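Local coordinates for uncharacterized protein (Legionella pneumophila subsp. pneumophila str. Philadelphia 1, PDB 4EZI) that is of unknown function but has the alpha/beta-hydrolase fold and may act as a lipase on triacylglycerols, at residues 51-56 with 124-129; 99-104 with 357-362; 110-115 with 157-162. One frame throughout, in Å; residues are numbered along the deposited sequence.

Contact 1: residues 51-56 with 124-129; sequences QSPDGN and NELTLH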
loop_
_atom_site.group_PDB
_atom_site.type_symbol
_atom_site.label_atom_id
_atom_site.label_comp_id
_atom_site.label_asym_id
_atom_site.label_seq_id
_atom_site.Cartn_x
_atom_site.Cartn_y
_atom_site.Cartn_z
ATOM N N GLN A 51 0.211 -16.445 -4.580
ATOM C CA GLN A 51 1.534 -16.938 -4.985
ATOM C C GLN A 51 2.673 -16.202 -4.291
ATOM O O GLN A 51 2.655 -14.983 -4.126
ATOM C CB GLN A 51 1.703 -16.807 -6.496
ATOM C CG GLN A 51 0.769 -17.689 -7.306
ATOM C CD GLN A 51 1.033 -19.163 -7.079
ATOM O OE1 GLN A 51 0.217 -19.881 -6.484
ATOM N NE2 GLN A 51 2.182 -19.619 -7.532
ATOM N N SER A 52 3.701 -16.944 -3.933
ATOM C CA SER A 52 4.896 -16.364 -3.312
ATOM C C SER A 52 5.799 -15.749 -4.388
ATOM O O SER A 52 5.588 -15.961 -5.571
ATOM C CB SER A 52 5.671 -17.449 -2.597
ATOM O OG SER A 52 6.225 -18.362 -3.529
ATOM N N PRO A 53 6.872 -15.036 -3.991
ATOM C CA PRO A 53 7.829 -14.526 -4.973
ATOM C C PRO A 53 8.444 -15.619 -5.850
ATOM O O PRO A 53 8.788 -15.335 -6.980
ATOM C CB PRO A 53 8.889 -13.822 -4.105
ATOM C CG PRO A 53 8.125 -13.360 -2.896
ATOM C CD PRO A 53 7.176 -14.509 -2.634
ATOM N N ASP A 54 8.560 -16.841 -5.327
ATOM C CA ASP A 54 9.098 -17.989 -6.069
ATOM C C ASP A 54 8.035 -18.764 -6.862
ATOM O O ASP A 54 8.357 -19.773 -7.481
ATOM C CB ASP A 54 9.821 -18.929 -5.101
ATOM C CG ASP A 54 11.145 -18.339 -4.595
ATOM O OD1 ASP A 54 11.894 -17.755 -5.413
ATOM O OD2 ASP A 54 11.438 -18.482 -3.389
ATOM N N GLY A 55 6.795 -18.293 -6.871
ATOM C CA GLY A 55 5.736 -18.910 -7.668
ATOM C C GLY A 55 5.181 -20.177 -7.053
ATOM O O GLY A 55 4.819 -21.114 -7.775
ATOM N N ASN A 56 5.132 -20.233 -5.733
ATOM C CA ASN A 56 4.514 -21.338 -5.007
ATOM C C ASN A 56 3.298 -20.837 -4.238
ATOM O O ASN A 56 3.202 -19.665 -3.843
ATOM C CB ASN A 56 5.495 -21.974 -4.038
ATOM C CG ASN A 56 6.770 -22.404 -4.715
ATOM O OD1 ASN A 56 6.728 -23.058 -5.752
ATOM N ND2 ASN A 56 7.914 -22.006 -4.149
ATOM N N ASN A 124 0.912 -14.791 7.409
ATOM C CA ASN A 124 1.611 -15.458 6.302
ATOM C C ASN A 124 2.926 -16.070 6.765
ATOM O O ASN A 124 3.681 -15.456 7.494
ATOM C CB ASN A 124 1.870 -14.465 5.184
ATOM C CG ASN A 124 2.562 -15.096 4.005
ATOM O OD1 ASN A 124 3.671 -14.706 3.655
ATOM N ND2 ASN A 124 1.896 -16.047 3.348
ATOM N N GLU A 125 3.209 -17.285 6.302
ATOM C CA GLU A 125 4.347 -18.023 6.818
ATOM C C GLU A 125 5.693 -17.596 6.230
ATOM O O GLU A 125 6.727 -17.952 6.785
ATOM C CB GLU A 125 4.137 -19.524 6.611
ATOM C CG GLU A 125 4.273 -19.954 5.190
ATOM C CD GLU A 125 4.282 -21.465 5.013
ATOM O OE1 GLU A 125 4.699 -22.196 5.944
ATOM O OE2 GLU A 125 3.897 -21.918 3.917
ATOM N N LEU A 126 5.707 -16.859 5.116
ATOM C CA LEU A 126 6.981 -16.350 4.623
ATOM C C LEU A 126 7.571 -15.456 5.701
ATOM O O LEU A 126 6.859 -14.696 6.367
ATOM C CB LEU A 126 6.835 -15.591 3.306
ATOM C CG LEU A 126 6.272 -16.372 2.126
ATOM C CD1 LEU A 126 5.953 -15.490 0.926
ATOM C CD2 LEU A 126 7.199 -17.495 1.711
ATOM N N THR A 127 8.886 -15.530 5.859
ATOM C CA THR A 127 9.540 -14.910 6.999
ATOM C C THR A 127 9.801 -13.414 6.837
ATOM O O THR A 127 10.073 -12.746 7.801
ATOM C CB THR A 127 10.856 -15.625 7.349
ATOM O OG1 THR A 127 11.723 -15.571 6.226
ATOM C CG2 THR A 127 10.588 -17.074 7.734
ATOM N N LEU A 128 9.709 -12.913 5.613
ATOM C CA LEU A 128 10.104 -11.531 5.301
ATOM C C LEU A 128 9.146 -10.972 4.265
ATOM O O LEU A 128 8.831 -11.623 3.279
ATOM C CB LEU A 128 11.527 -11.519 4.728
ATOM C CG LEU A 128 12.120 -10.158 4.415
ATOM C CD1 LEU A 128 12.195 -9.263 5.644
ATOM C CD2 LEU A 128 13.514 -10.393 3.812
ATOM N N HIS A 129 8.664 -9.754 4.477
ATOM C CA HIS A 129 7.836 -9.100 3.478
ATOM C C HIS A 129 8.653 -8.792 2.224
ATOM O O HIS A 129 9.719 -8.214 2.347
ATOM C CB HIS A 129 7.319 -7.796 4.099
ATOM C CG HIS A 129 6.550 -6.933 3.163
ATOM N ND1 HIS A 129 5.458 -7.369 2.451
ATOM C CD2 HIS A 129 6.775 -5.652 2.766
ATOM C CE1 HIS A 129 5.052 -6.385 1.654
ATOM N NE2 HIS A 129 5.821 -5.326 1.836
#
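Leu126 aims its CD1 methyl at the Pro53 ring, where the nearest atom is Pro53 CD, 3.9 Å from Leu126 CD1. The same methyl carbon lies 4.0 Å from Ser52 CB, and these two approaches make up the whole contact: one leucine branch set against the start of a turn. Leu126 CG lies beside the backbone N and anti to the carbonyl carbon (chi1 -60°), and this sends the branch across to the loop 51-56. The contact is small, burying 81 Å² over both segments.

On the turn side, Ser52 offers carbon to the leucine, while its OG accepts from backbone N-H groups of its own loop. Asn56 N donates to Ser52 OG at 3.1 Å in a fairly straight bond (160°), while Asp54 N adds a weak one. Two backbone bonds complete the frame: Gly55 N to Ser52 O at 2.9 Å, closing the type I turn, and Ser52 N to Asn56 O at 2.8 Å. The apolar patch is extended by Leu119 and by Tyr232 of helix 218-233, both of which touch Pro53 and Leu126. The loop 124-129 is held separately, since Arg87 binds the carbonyls of Asn124 and Leu126. Resting against this loop, the turn joins antiparallel strands 41-51 and 57-67 in a beta hairpin of type I turn plus G1 bulge, with Gly55 (phi 78°) as the bulge residue.

Contact 2: residues 99-104 with 357-362; sequences YIYLAA and FVLKEQ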
loop_
_atom_site.group_PDB
_atom_site.type_symbol
_atom_site.label_atom_id
_atom_site.label_comp_id
_atom_site.label_asym_id
_atom_site.label_seq_id
_atom_site.Cartn_x
_atom_site.Cartn_y
_atom_site.Cartn_z
ATOM N N TYR A 99 -7.628 2.082 12.834
ATOM C CA TYR A 99 -8.999 2.498 12.986
ATOM C C TYR A 99 -9.396 3.554 11.955
ATOM O O TYR A 99 -10.535 3.556 11.484
ATOM C CB TYR A 99 -9.266 3.068 14.376
ATOM C CG TYR A 99 -9.374 2.075 15.522
ATOM C CD1 TYR A 99 -9.107 0.714 15.372
ATOM C CD2 TYR A 99 -9.734 2.518 16.776
ATOM C CE1 TYR A 99 -9.256 -0.142 16.437
ATOM C CE2 TYR A 99 -9.887 1.670 17.832
ATOM C CZ TYR A 99 -9.638 0.341 17.657
ATOM O OH TYR A 99 -9.816 -0.533 18.720
ATOM N N ILE A 100 -8.497 4.484 11.644
ATOM C CA ILE A 100 -8.869 5.577 10.772
ATOM C C ILE A 100 -9.326 5.095 9.391
ATOM O O ILE A 100 -10.208 5.712 8.787
ATOM C CB ILE A 100 -7.702 6.608 10.642
ATOM C CG1 ILE A 100 -8.186 7.919 10.084
ATOM C CG2 ILE A 100 -6.515 6.038 9.880
ATOM C CD1 ILE A 100 -9.148 8.678 11.020
ATOM N N TYR A 101 -8.741 4.016 8.891
ATOM C CA TYR A 101 -9.107 3.482 7.578
ATOM C C TYR A 101 -10.505 2.908 7.600
ATOM O O TYR A 101 -11.316 3.179 6.718
ATOM C CB TYR A 101 -8.075 2.456 7.075
ATOM C CG TYR A 101 -6.683 2.992 7.213
ATOM C CD1 TYR A 101 -6.229 3.970 6.366
ATOM C CD2 TYR A 101 -5.853 2.581 8.238
ATOM C CE1 TYR A 101 -4.962 4.580 6.541
ATOM C CE2 TYR A 101 -4.616 3.163 8.440
ATOM C CZ TYR A 101 -4.170 4.152 7.592
ATOM O OH TYR A 101 -2.938 4.718 7.823
ATOM N N LEU A 102 -10.820 2.154 8.643
ATOM C CA LEU A 102 -12.175 1.639 8.830
ATOM C C LEU A 102 -13.199 2.764 9.011
ATOM O O LEU A 102 -14.273 2.753 8.409
ATOM C CB LEU A 102 -12.248 0.712 10.037
ATOM C CG LEU A 102 -11.416 -0.554 9.962
ATOM C CD1 LEU A 102 -11.693 -1.375 11.207
ATOM C CD2 LEU A 102 -11.734 -1.375 8.697
ATOM N N ALA A 103 -12.834 3.754 9.817
ATOM C CA ALA A 103 -13.736 4.838 10.134
ATOM C C ALA A 103 -14.093 5.641 8.889
ATOM O O ALA A 103 -15.253 5.979 8.655
ATOM C CB ALA A 103 -13.143 5.712 11.225
ATOM N N ALA A 104 -13.074 5.975 8.105
ATOM C CA ALA A 104 -13.284 6.812 6.932
ATOM C C ALA A 104 -14.019 6.060 5.820
ATOM O O ALA A 104 -14.999 6.549 5.277
ATOM C CB ALA A 104 -11.926 7.363 6.453
ATOM N N PHE A 357 -4.917 14.224 5.395
ATOM C CA PHE A 357 -5.383 15.084 4.310
ATOM C C PHE A 357 -5.519 14.295 3.012
ATOM O O PHE A 357 -6.497 14.446 2.270
ATOM C CB PHE A 357 -4.432 16.273 4.107
ATOM C CG PHE A 357 -4.360 17.217 5.282
ATOM C CD1 PHE A 357 -3.531 16.941 6.340
ATOM C CD2 PHE A 357 -5.122 18.386 5.335
ATOM C CE1 PHE A 357 -3.464 17.766 7.438
ATOM C CE2 PHE A 357 -5.051 19.224 6.447
ATOM C CZ PHE A 357 -4.232 18.907 7.490
ATOM N N VAL A 358 -4.541 13.445 2.727
ATOM C CA VAL A 358 -4.580 12.576 1.561
ATOM C C VAL A 358 -5.743 11.581 1.671
ATOM O O VAL A 358 -6.471 11.381 0.679
ATOM C CB VAL A 358 -3.234 11.880 1.343
ATOM C CG1 VAL A 358 -3.346 10.782 0.287
ATOM C CG2 VAL A 358 -2.165 12.919 0.966
ATOM N N LEU A 359 -5.934 10.972 2.844
ATOM C CA LEU A 359 -7.070 10.062 3.014
ATOM C C LEU A 359 -8.401 10.761 2.702
ATOM O O LEU A 359 -9.291 10.179 2.076
ATOM C CB LEU A 359 -7.036 9.426 4.414
ATOM C CG LEU A 359 -8.110 8.403 4.832
ATOM C CD1 LEU A 359 -8.292 7.300 3.830
ATOM C CD2 LEU A 359 -7.780 7.823 6.213
ATOM N N LYS A 360 -8.546 11.991 3.180
ATOM C CA LYS A 360 -9.781 12.756 2.932
ATOM C C LYS A 360 -9.997 12.964 1.434
ATOM O O LYS A 360 -11.114 12.788 0.932
ATOM C CB LYS A 360 -9.723 14.094 3.677
ATOM C CG LYS A 360 -10.944 14.986 3.516
ATOM C CD LYS A 360 -12.243 14.327 3.848
ATOM C CE LYS A 360 -13.395 15.360 4.022
ATOM N NZ LYS A 360 -13.236 16.561 3.138
ATOM N N GLU A 361 -8.928 13.295 0.721
ATOM C CA GLU A 361 -9.012 13.429 -0.727
ATOM C C GLU A 361 -9.408 12.140 -1.411
ATOM O O GLU A 361 -10.159 12.157 -2.394
ATOM C CB GLU A 361 -7.726 13.958 -1.327
ATOM C CG GLU A 361 -7.295 15.345 -0.863
ATOM C CD GLU A 361 -8.261 16.483 -1.193
ATOM O OE1 GLU A 361 -9.023 16.402 -2.175
ATOM O OE2 GLU A 361 -8.222 17.498 -0.461
ATOM N N GLN A 362 -8.871 11.018 -0.941
ATOM C CA GLN A 362 -9.226 9.720 -1.524
ATOM C C GLN A 362 -10.719 9.447 -1.376
ATOM O O GLN A 362 -11.384 9.091 -2.343
ATOM C CB GLN A 362 -8.402 8.591 -0.873
ATOM C CG GLN A 362 -6.929 8.673 -1.212
ATOM C CD GLN A 362 -6.075 7.741 -0.365
ATOM O OE1 GLN A 362 -6.384 7.460 0.789
ATOM N NE2 GLN A 362 -4.981 7.252 -0.935
#
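Leu359 of helix 355-370 pushes a single methyl, CD2, into a three-sided hollow on helix 99-108 made by Ile100, Tyr101 and Ala104. The two helices flank the central sheet of the alpha/beta-hydrolase fold and pack side by side: the axes of the short segments approach to 11.3 Å, with their N-to-C directions only 27° apart. Leu359 is the bump that spans the space between the axes, accounting for 80 of the 140 Å² buried. It is modelled in two conformations, and this account applies to one of them.

The hollow has unequal walls. Ile100 CG1 is nearest, 3.9 Å from Leu359 CD2, and these two side chains run alongside one another, pointing opposite ways. Ala104, one turn further on, contributes only CB, 4.2 Å from Leu359 CD2. Beside it the methyl lies close to the backbone, with Leu359 CD2 4.1 Å from Ile100 O. The third wall is the Tyr101 ring, which Leu359 CD2 meets obliquely at CD1, 4.2 Å away. Leu359 CG is anti to the backbone N (chi1 -179°), extending the leucine toward this hollow. Leu32 touches both Ile100 and Leu359 and so adds to the packing from a loop.

The ring wall is itself well fixed. Tyr79 stacks on it, and Tyr101 OH is hydrogen-bonded to His355 NE2, at the start of the partner helix. Against one ring face, Ile100 CG2 sits 3.6 Å above the plane, over the centre of the Tyr101 ring.

Contact 3: residues 110-115 with 157-162; sequences GYMTVM and YPISDK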
loop_
_atom_site.group_PDB
_atom_site.type_symbol
_atom_site.label_atom_id
_atom_site.label_comp_id
_atom_site.label_asym_id
_atom_site.label_seq_id
_atom_site.Cartn_x
_atom_site.Cartn_y
_atom_site.Cartn_z
ATOM N N GLY A 110 -19.326 4.081 3.957
ATOM C CA GLY A 110 -20.231 2.957 3.763
ATOM C C GLY A 110 -19.769 1.871 2.803
ATOM O O GLY A 110 -20.583 1.112 2.309
ATOM N N TYR A 111 -18.460 1.770 2.581
ATOM C CA TYR A 111 -17.916 0.767 1.696
ATOM C C TYR A 111 -17.496 -0.465 2.476
ATOM O O TYR A 111 -17.041 -0.380 3.626
ATOM C CB TYR A 111 -16.696 1.310 0.932
ATOM C CG TYR A 111 -16.924 2.594 0.136
ATOM C CD1 TYR A 111 -18.142 2.876 -0.465
ATOM C CD2 TYR A 111 -15.907 3.510 -0.012
ATOM C CE1 TYR A 111 -18.326 4.039 -1.206
ATOM C CE2 TYR A 111 -16.071 4.660 -0.731
ATOM C CZ TYR A 111 -17.287 4.940 -1.323
ATOM O OH TYR A 111 -17.435 6.104 -2.054
HETATM N N MSE A 112 -17.642 -1.628 1.845
HETATM C CA MSE A 112 -16.989 -2.829 2.318
HETATM C C MSE A 112 -15.495 -2.655 2.141
HETATM O O MSE A 112 -15.038 -2.467 1.014
HETATM C CB MSE A 112 -17.511 -4.060 1.588
HETATM C CG MSE A 112 -16.797 -5.343 2.067
HETATM SE SE MSE A 112 -17.576 -6.957 1.336
HETATM C CE MSE A 112 -16.131 -7.548 0.257
ATOM N N THR A 113 -14.755 -2.636 3.250
ATOM C CA THR A 113 -13.365 -2.217 3.276
ATOM C C THR A 113 -12.498 -3.469 3.375
ATOM O O THR A 113 -12.629 -4.272 4.310
ATOM C CB THR A 113 -13.151 -1.194 4.417
ATOM O OG1 THR A 113 -14.036 -0.083 4.213
ATOM C CG2 THR A 113 -11.726 -0.711 4.481
ATOM N N VAL A 114 -11.630 -3.655 2.383
ATOM C CA VAL A 114 -10.833 -4.863 2.184
ATOM C C VAL A 114 -9.376 -4.446 2.264
ATOM O O VAL A 114 -8.953 -3.584 1.521
ATOM C CB VAL A 114 -11.155 -5.489 0.818
ATOM C CG1 VAL A 114 -10.284 -6.665 0.521
ATOM C CG2 VAL A 114 -12.654 -5.878 0.759
HETATM N N MSE A 115 -8.612 -5.055 3.179
HETATM C CA MSE A 115 -7.274 -4.591 3.509
HETATM C C MSE A 115 -6.315 -5.770 3.593
HETATM O O MSE A 115 -6.290 -6.483 4.602
HETATM C CB MSE A 115 -7.289 -3.824 4.835
HETATM C CG MSE A 115 -8.301 -2.709 4.863
HETATM SE SE MSE A 115 -8.249 -1.690 6.509
HETATM C CE MSE A 115 -6.610 -0.769 6.207
ATOM N N TYR A 157 -24.037 -11.155 1.594
ATOM C CA TYR A 157 -23.886 -9.710 1.757
ATOM C C TYR A 157 -23.870 -9.141 0.366
ATOM O O TYR A 157 -22.922 -9.349 -0.339
ATOM C CB TYR A 157 -22.564 -9.426 2.466
ATOM C CG TYR A 157 -22.380 -7.990 2.906
ATOM C CD1 TYR A 157 -23.038 -7.508 4.018
ATOM C CD2 TYR A 157 -21.582 -7.120 2.175
ATOM C CE1 TYR A 157 -22.864 -6.215 4.444
ATOM C CE2 TYR A 157 -21.411 -5.829 2.586
ATOM C CZ TYR A 157 -22.056 -5.371 3.718
ATOM O OH TYR A 157 -21.872 -4.063 4.100
ATOM N N PRO A 158 -24.942 -8.468 -0.060
ATOM C CA PRO A 158 -24.874 -8.067 -1.454
ATOM C C PRO A 158 -24.007 -6.836 -1.609
ATOM O O PRO A 158 -24.040 -5.955 -0.813
ATOM C CB PRO A 158 -26.329 -7.754 -1.803
ATOM C CG PRO A 158 -26.921 -7.352 -0.500
ATOM C CD PRO A 158 -26.326 -8.366 0.440
ATOM N N ILE A 159 -23.274 -6.829 -2.679
ATOM C CA ILE A 159 -22.386 -5.757 -3.022
ATOM C C ILE A 159 -22.782 -5.277 -4.398
ATOM O O ILE A 159 -23.420 -6.004 -5.167
ATOM C CB ILE A 159 -20.926 -6.259 -2.989
ATOM C CG1 ILE A 159 -20.811 -7.579 -3.751
ATOM C CG2 ILE A 159 -20.431 -6.470 -1.551
ATOM C CD1 ILE A 159 -19.421 -7.939 -4.139
ATOM N N SER A 160 -22.421 -4.045 -4.707
ATOM C CA SER A 160 -22.617 -3.490 -6.041
ATOM C C SER A 160 -21.388 -3.829 -6.877
ATOM O O SER A 160 -20.514 -4.590 -6.448
ATOM C CB SER A 160 -22.783 -1.988 -5.958
ATOM O OG SER A 160 -21.546 -1.383 -5.634
ATOM N N ASP A 161 -21.326 -3.268 -8.081
ATOM C CA ASP A 161 -20.141 -3.413 -8.926
ATOM C C ASP A 161 -19.155 -2.251 -8.770
ATOM O O ASP A 161 -18.151 -2.187 -9.490
ATOM C CB ASP A 161 -20.547 -3.656 -10.396
ATOM C CG ASP A 161 -21.175 -5.049 -10.615
ATOM O OD1 ASP A 161 -20.680 -6.057 -10.054
ATOM O OD2 ASP A 161 -22.172 -5.141 -11.368
ATOM N N LYS A 162 -19.418 -1.337 -7.843
ATOM C CA LYS A 162 -18.479 -0.236 -7.581
ATOM C C LYS A 162 -17.250 -0.795 -6.854
ATOM O O LYS A 162 -17.371 -1.509 -5.857
ATOM C CB LYS A 162 -19.108 0.857 -6.727
ATOM C CG LYS A 162 -20.278 1.622 -7.392
ATOM C CD LYS A 162 -19.802 2.632 -8.421
ATOM C CE LYS A 162 -20.967 3.474 -8.984
ATOM N NZ LYS A 162 -20.510 4.459 -10.003
#
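A beta-alpha-beta crossover runs from strand 112-116 through helix 134-154 to strand 162-168, and Met112 meets Tyr157 and Ile159 where the chain returns from that helix to the sheet. Met112, deposited as selenomethionine, carries the contact through its chalcogen alone. Its SE lies 4.1 Å from Tyr157 CD2 and also 4.1 Å from Ile159 CG2, so one heavy atom bears on both residues of the returning segment. Some 114 Å² is buried over both sides.

The approach to the tyrosine is a Met-aromatic contact of oblique geometry: Met112 SE is 5.1 Å from the Tyr157 ring centroid and 59° off the ring normal, and the selenomethionine and the tyrosine lie side by side, heading opposite ways. Met112 is extended as far as SE, with CG anti to the backbone N (chi1 179°), and bends at chi3 (114°). Ile159 crosses the selenomethionine at a slant and presents its CG2 branch.

Neighbouring bonds hold the partners in place. Tyr157 OH is hydrogen-bonded to Pro67 O, at the end of strand 57-67, and the backbone of Met112 is bonded to Gly75 and Ile77 of strand 74-80. Helix 134-154 covers the same corner, with Ala148 against Met112 and Lys149 against Ile159. Beyond Ile159 an ST turn follows, in which Lys162 N donates to Ser160 OG at 3.1 Å. The result is an apolar corner at the close of a crossover that passes over strand 74-80, as expected in the parallel part of an alpha/beta-hydrolase sheet.

How the contacts relate
Contacts 2 and 3 adjoin, with centres about 16 Å apart: helix 99-108 leads into strand 112-116, and Tyr101 CB packs 3.6 Å from Met115 CE. Contact 1 stands apart, its centre about 29 Å from that of contact 2, on the opposite side of the chain's centre, and about 27 Å from that of contact 3; its nearest atoms are about 15 and 11 Å away from theirs. The probable catalytic site, a Ser169-His351-Asp318 triad inferred from geometry, has neighbours in two of them. The side chain of Tyr101 in contact 2 comes close to the likely nucleophile elbow but makes no contact with it, whereas in contact 1 His129 hydrogen-bonds to Glu170, the residue after Ser169.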